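Local coordinates for protein cytosol aminopeptidase (Coxiella burnetii, PDB 3IJ3) that probably acts as a manganese-dependent aminopeptidase of the M17 family, removing residues from the N-terminus of peptides, at residues W445-D457 with I463-H475. Residues are numbered along the deposited sequence; the frame is centred on the assembly and turned at random. Where two conformers were deposited one is given.
Sequences WAHFDIFAWNLED and IGGEAMALRAVFH
Gly464 lies flat against the indole of Trp453, its CA 3.5 Å from the centroid of the six-membered ring and almost straight above it, a CH-pi contact. Trp453 CG stands anti to the backbone N (chi1 -172°), which lays the ring along the partner strand. Glycine suits position 464 because at its backbone angles (phi 126°) a CB would press against Ile463 O. Beside it, Asn454 and Gly464 form a hydrogen-bonded pair, Asn454 N reaching Gly464 O at 2.8 Å and Gly464 N returning to Asn454 O. The amide of Asn454 crosses the bent side chain of Glu466: ND2 gives a straight bond of 2.9 Å to OE1, which it meets from above the carboxylate plane, the two planes being 69° apart. A carboxylate suits this buried place because Arg174 also bridges to OE1, while OE2 takes the backbone N of Ala467. These pairs build a short antiparallel hairpin at the end of strand 445-454, on the large mixed sheet of the M17 catalytic domain; from there the chain runs into helix 470-481, which packs back on the same strand. Met468, flexible and unbranched, bends in one of its two conformers so that SD receives a weak hydrogen bond from Ala452 N. Further along, also buried, Phe448 CZ lies 3.5 Å from Val473 CG2, and CD1 touches Ala469 CB. The 455-457 end is the solvent side: Ile463 CG1 lies 3.5 Å from both Glu456 C and Asp457 N, but these residues are exposed, and in one Asp457 conformer a water links OD1 to Ile463 N.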
loop_
_atom_site.group_PDB
_atom_site.type_symbol
_atom_site.label_atom_id
_atom_site.label_comp_id
_atom_site.label_asym_id
_atom_site.label_seq_id
_atom_site.Cartn_x
_atom_site.Cartn_y
_atom_site.Cartn_z
ATOM N N TRP A 445 -31.023 -11.473 24.452
ATOM C CA TRP A 445 -29.611 -11.680 24.074
ATOM C C TRP A 445 -28.821 -10.380 23.998
ATOM O O TRP A 445 -29.254 -9.411 23.349
ATOM C CB TRP A 445 -29.585 -12.423 22.714
ATOM C CG TRP A 445 -28.270 -12.404 22.003
ATOM C CD1 TRP A 445 -27.083 -12.953 22.422
ATOM C CD2 TRP A 445 -28.013 -11.826 20.713
ATOM N NE1 TRP A 445 -26.086 -12.719 21.473
ATOM C CE2 TRP A 445 -26.642 -12.037 20.418
ATOM C CE3 TRP A 445 -28.805 -11.141 19.781
ATOM C CZ2 TRP A 445 -26.052 -11.586 19.233
ATOM C CZ3 TRP A 445 -28.189 -10.678 18.585
ATOM C CH2 TRP A 445 -26.831 -10.908 18.346
ATOM N N ALA A 446 -27.650 -10.368 24.646
ATOM C CA ALA A 446 -26.749 -9.234 24.629
ATOM C C ALA A 446 -25.409 -9.730 24.079
ATOM O O ALA A 446 -24.944 -10.823 24.441
ATOM C CB ALA A 446 -26.543 -8.625 26.054
ATOM N N HIS A 447 -24.832 -8.942 23.186
ATOM C CA HIS A 447 -23.536 -9.227 22.564
ATOM C C HIS A 447 -22.614 -8.061 22.854
ATOM O O HIS A 447 -22.947 -6.901 22.557
ATOM C CB HIS A 447 -23.731 -9.406 21.062
ATOM C CG HIS A 447 -22.482 -9.257 20.249
ATOM N ND1 HIS A 447 -21.493 -10.216 20.209
ATOM C CD2 HIS A 447 -22.105 -8.292 19.377
ATOM C CE1 HIS A 447 -20.526 -9.806 19.412
ATOM N NE2 HIS A 447 -20.885 -8.659 18.870
ATOM N N PHE A 448 -21.446 -8.379 23.407
ATOM C CA PHE A 448 -20.450 -7.406 23.730
ATOM C C PHE A 448 -19.231 -7.541 22.819
ATOM O O PHE A 448 -18.655 -8.656 22.688
ATOM C CB PHE A 448 -19.951 -7.554 25.176
ATOM C CG PHE A 448 -20.911 -7.065 26.190
ATOM C CD1 PHE A 448 -20.884 -5.743 26.592
ATOM C CD2 PHE A 448 -21.847 -7.908 26.748
ATOM C CE1 PHE A 448 -21.790 -5.282 27.537
ATOM C CE2 PHE A 448 -22.754 -7.442 27.705
ATOM C CZ PHE A 448 -22.721 -6.144 28.085
ATOM N N ASP A 449 -18.873 -6.443 22.164
ATOM C CA ASP A 449 -17.646 -6.370 21.359
ATOM C C ASP A 449 -16.686 -5.603 22.249
ATOM O O ASP A 449 -16.959 -4.449 22.647
ATOM C CB ASP A 449 -17.845 -5.648 20.041
ATOM C CG ASP A 449 -18.606 -6.468 19.043
ATOM O OD1 ASP A 449 -18.442 -7.696 19.067
ATOM O OD2 ASP A 449 -19.359 -5.874 18.226
ATOM N N ILE A 450 -15.576 -6.243 22.586
ATOM C CA ILE A 450 -14.590 -5.635 23.491
ATOM C C ILE A 450 -13.168 -5.662 22.918
ATOM O O ILE A 450 -12.852 -6.518 22.082
ATOM C CB ILE A 450 -14.587 -6.405 24.844
ATOM C CG1 ILE A 450 -14.205 -7.873 24.620
ATOM C CG2 ILE A 450 -15.944 -6.319 25.549
ATOM C CD1 ILE A 450 -14.042 -8.687 25.916
ATOM N N PHE A 451 -12.327 -4.740 23.364
ATOM C CA PHE A 451 -10.937 -4.716 22.883
ATOM C C PHE A 451 -10.035 -5.617 23.781
ATOM O O PHE A 451 -9.077 -6.220 23.299
ATOM C CB PHE A 451 -10.473 -3.272 22.791
ATOM C CG PHE A 451 -9.114 -3.105 22.190
ATOM C CD1 PHE A 451 -8.894 -3.394 20.869
ATOM C CD2 PHE A 451 -8.072 -2.602 22.933
ATOM C CE1 PHE A 451 -7.640 -3.243 20.306
ATOM C CE2 PHE A 451 -6.825 -2.433 22.354
ATOM C CZ PHE A 451 -6.623 -2.756 21.053
ATOM N N ALA A 452 -10.353 -5.682 25.078
ATOM C CA ALA A 452 -9.688 -6.573 26.040
ATOM C C ALA A 452 -8.201 -6.347 26.206
ATOM O O ALA A 452 -7.479 -7.277 26.509
ATOM C CB ALA A 452 -9.963 -8.056 25.662
ATOM N N TRP A 453 -7.753 -5.096 26.068
ATOM C CA TRP A 453 -6.339 -4.782 26.136
ATOM C C TRP A 453 -6.096 -3.320 26.480
ATOM O O TRP A 453 -6.884 -2.457 26.074
ATOM C CB TRP A 453 -5.734 -5.085 24.750
ATOM C CG TRP A 453 -4.242 -5.015 24.619
ATOM C CD1 TRP A 453 -3.496 -3.922 24.299
ATOM C CD2 TRP A 453 -3.318 -6.094 24.776
ATOM N NE1 TRP A 453 -2.158 -4.251 24.250
ATOM C CE2 TRP A 453 -2.026 -5.579 24.543
ATOM C CE3 TRP A 453 -3.454 -7.447 25.090
ATOM C CZ2 TRP A 453 -0.896 -6.366 24.603
ATOM C CZ3 TRP A 453 -2.323 -8.221 25.150
ATOM C CH2 TRP A 453 -1.065 -7.681 24.939
ATOM N N ASN A 454 -5.061 -3.071 27.272
ATOM C CA ASN A 454 -4.594 -1.745 27.593
ATOM C C ASN A 454 -3.377 -1.456 26.698
ATOM O O ASN A 454 -2.308 -2.067 26.863
ATOM C CB ASN A 454 -4.148 -1.630 29.051
ATOM C CG ASN A 454 -5.290 -1.841 30.029
ATOM O OD1 ASN A 454 -6.399 -1.321 29.822
ATOM N ND2 ASN A 454 -5.016 -2.560 31.137
ATOM N N LEU A 455 -3.517 -0.504 25.788
ATOM C CA LEU A 455 -2.404 -0.114 24.915
ATOM C C LEU A 455 -1.357 0.721 25.659
ATOM O O LEU A 455 -0.187 0.699 25.324
ATOM C CB LEU A 455 -2.942 0.689 23.738
ATOM C CG LEU A 455 -3.760 -0.124 22.742
ATOM C CD1 LEU A 455 -4.604 0.766 21.860
ATOM C CD2 LEU A 455 -2.830 -1.034 21.911
ATOM N N GLU A 456 -1.792 1.434 26.678
ATOM C CA GLU A 456 -0.918 2.306 27.451
ATOM C C GLU A 456 -0.980 1.968 28.930
ATOM O O GLU A 456 -1.968 1.456 29.397
ATOM C CB GLU A 456 -1.446 3.735 27.358
ATOM C CG GLU A 456 -1.645 4.321 25.971
ATOM C CD GLU A 456 -2.685 5.451 25.983
ATOM O OE1 GLU A 456 -3.846 5.202 26.418
ATOM O OE2 GLU A 456 -2.360 6.570 25.531
ATOM N N ASP A 457 0.082 2.295 29.658
ATOM C CA ASP A 457 0.162 2.057 31.094
ATOM C C ASP A 457 -0.560 3.177 31.852
ATOM O O ASP A 457 -0.023 4.271 31.981
ATOM C CB ASP A 457 1.633 2.056 31.498
ATOM C CG ASP A 457 1.829 1.887 32.979
ATOM O OD1 ASP A 457 1.191 1.006 33.566
ATOM O OD2 ASP A 457 2.660 2.619 33.544
ATOM N N ILE A 463 -0.125 -2.313 30.783
ATOM C CA ILE A 463 -0.170 -2.692 29.367
ATOM C C ILE A 463 -0.360 -4.191 29.250
ATOM O O ILE A 463 0.342 -4.964 29.902
ATOM C CB ILE A 463 1.121 -2.283 28.621
ATOM C CG1 ILE A 463 1.188 -0.763 28.412
ATOM C CG2 ILE A 463 1.155 -2.920 27.243
ATOM C CD1 ILE A 463 2.604 -0.278 27.969
ATOM N N GLY A 464 -1.275 -4.597 28.398
ATOM C CA GLY A 464 -1.593 -6.015 28.179
ATOM C C GLY A 464 -3.070 -6.289 28.358
ATOM O O GLY A 464 -3.905 -5.382 28.261
ATOM N N GLY A 465 -3.411 -7.550 28.617
ATOM C CA GLY A 465 -4.813 -7.965 28.726
ATOM C C GLY A 465 -5.571 -7.226 29.798
ATOM O O GLY A 465 -5.000 -6.812 30.828
ATOM N N GLU A 466 -6.854 -7.051 29.567
ATOM C CA GLU A 466 -7.671 -6.355 30.519
ATOM C C GLU A 466 -9.107 -6.803 30.481
ATOM O O GLU A 466 -9.619 -7.239 29.435
ATOM C CB GLU A 466 -7.590 -4.843 30.256
ATOM C CG GLU A 466 -8.290 -3.986 31.268
ATOM C CD GLU A 466 -7.745 -4.181 32.676
ATOM O OE1 GLU A 466 -6.986 -3.308 33.123
ATOM O OE2 GLU A 466 -8.051 -5.225 33.330
ATOM N N ALA A 467 -9.745 -6.722 31.655
ATOM C CA ALA A 467 -11.157 -7.024 31.818
ATOM C C ALA A 467 -11.984 -5.750 31.699
ATOM O O ALA A 467 -11.681 -4.729 32.346
ATOM C CB ALA A 467 -11.410 -7.659 33.196
ATOM N N MET A 468 -13.087 -5.844 30.991
ATOM C CA MET A 468 -13.981 -4.732 30.840
ATOM C C MET A 468 -15.392 -5.262 30.740
ATOM O O MET A 468 -15.611 -6.464 30.562
ATOM C CB MET A 468 -13.575 -3.889 29.648
ATOM C CG MET A 468 -13.385 -4.661 28.380
ATOM S SD MET A 468 -12.269 -3.831 27.220
ATOM C CE MET A 468 -10.775 -3.878 28.216
ATOM N N ALA A 469 -16.337 -4.369 30.977
ATOM C CA ALA A 469 -17.779 -4.665 30.927
ATOM C C ALA A 469 -18.342 -5.599 32.003
ATOM O O ALA A 469 -19.543 -5.540 32.275
ATOM C CB ALA A 469 -18.192 -5.206 29.561
ATOM N N LEU A 470 -17.495 -6.433 32.608
ATOM C CA LEU A 470 -17.956 -7.433 33.579
ATOM C C LEU A 470 -18.593 -6.958 34.831
ATOM O O LEU A 470 -19.532 -7.605 35.305
ATOM C CB LEU A 470 -16.835 -8.424 33.971
ATOM C CG LEU A 470 -16.276 -9.274 32.876
ATOM C CD1 LEU A 470 -15.563 -10.458 33.559
ATOM C CD2 LEU A 470 -17.405 -9.756 32.007
ATOM N N ARG A 471 -18.085 -5.874 35.419
ATOM C CA ARG A 471 -18.699 -5.357 36.627
ATOM C C ARG A 471 -20.119 -4.904 36.322
ATOM O O ARG A 471 -21.028 -5.178 37.098
ATOM C CB ARG A 471 -17.898 -4.232 37.295
ATOM C CG ARG A 471 -16.508 -4.671 37.758
ATOM C CD ARG A 471 -16.108 -3.949 39.018
ATOM N NE ARG A 471 -17.050 -4.293 40.080
ATOM C CZ ARG A 471 -18.082 -3.542 40.444
ATOM N NH1 ARG A 471 -18.289 -2.363 39.873
ATOM N NH2 ARG A 471 -18.882 -3.955 41.405
ATOM N N ALA A 472 -20.311 -4.266 35.167
ATOM C CA ALA A 472 -21.650 -3.796 34.765
ATOM C C ALA A 472 -22.558 -5.000 34.589
ATOM O O ALA A 472 -23.667 -5.034 35.122
ATOM C CB ALA A 472 -21.592 -2.999 33.431
ATOM N N VAL A 473 -22.103 -5.977 33.812
ATOM C CA VAL A 473 -22.929 -7.175 33.568
ATOM C C VAL A 473 -23.251 -7.894 34.875
ATOM O O VAL A 473 -24.400 -8.278 35.097
ATOM C CB VAL A 473 -22.300 -8.154 32.575
ATOM C CG1 VAL A 473 -23.178 -9.433 32.433
ATOM C CG2 VAL A 473 -22.079 -7.470 31.206
ATOM N N PHE A 474 -22.255 -8.070 35.748
ATOM C CA PHE A 474 -22.509 -8.748 37.012
ATOM C C PHE A 474 -23.510 -8.000 37.883
ATOM O O PHE A 474 -24.373 -8.615 38.539
ATOM C CB PHE A 474 -21.220 -9.062 37.795
ATOM C CG PHE A 474 -21.468 -9.950 38.966
ATOM C CD1 PHE A 474 -21.755 -11.293 38.780
ATOM C CD2 PHE A 474 -21.449 -9.451 40.259
ATOM C CE1 PHE A 474 -22.049 -12.127 39.852
ATOM C CE2 PHE A 474 -21.720 -10.290 41.340
ATOM C CZ PHE A 474 -22.010 -11.645 41.118
ATOM N N HIS A 475 -23.386 -6.673 37.944
ATOM C CA HIS A 475 -24.338 -5.855 38.692
ATOM C C HIS A 475 -25.766 -6.124 38.174
ATOM O O HIS A 475 -26.708 -6.331 38.959
ATOM C CB HIS A 475 -23.982 -4.369 38.565
ATOM C CG HIS A 475 -24.990 -3.453 39.169
ATOM N ND1 HIS A 475 -24.893 -2.994 40.466
ATOM C CD2 HIS A 475 -26.120 -2.914 38.659
ATOM C CE1 HIS A 475 -25.934 -2.221 40.731
ATOM N NE2 HIS A 475 -26.696 -2.163 39.653
HETATM O O HOH W 1 2.258 -1.259 32.021
#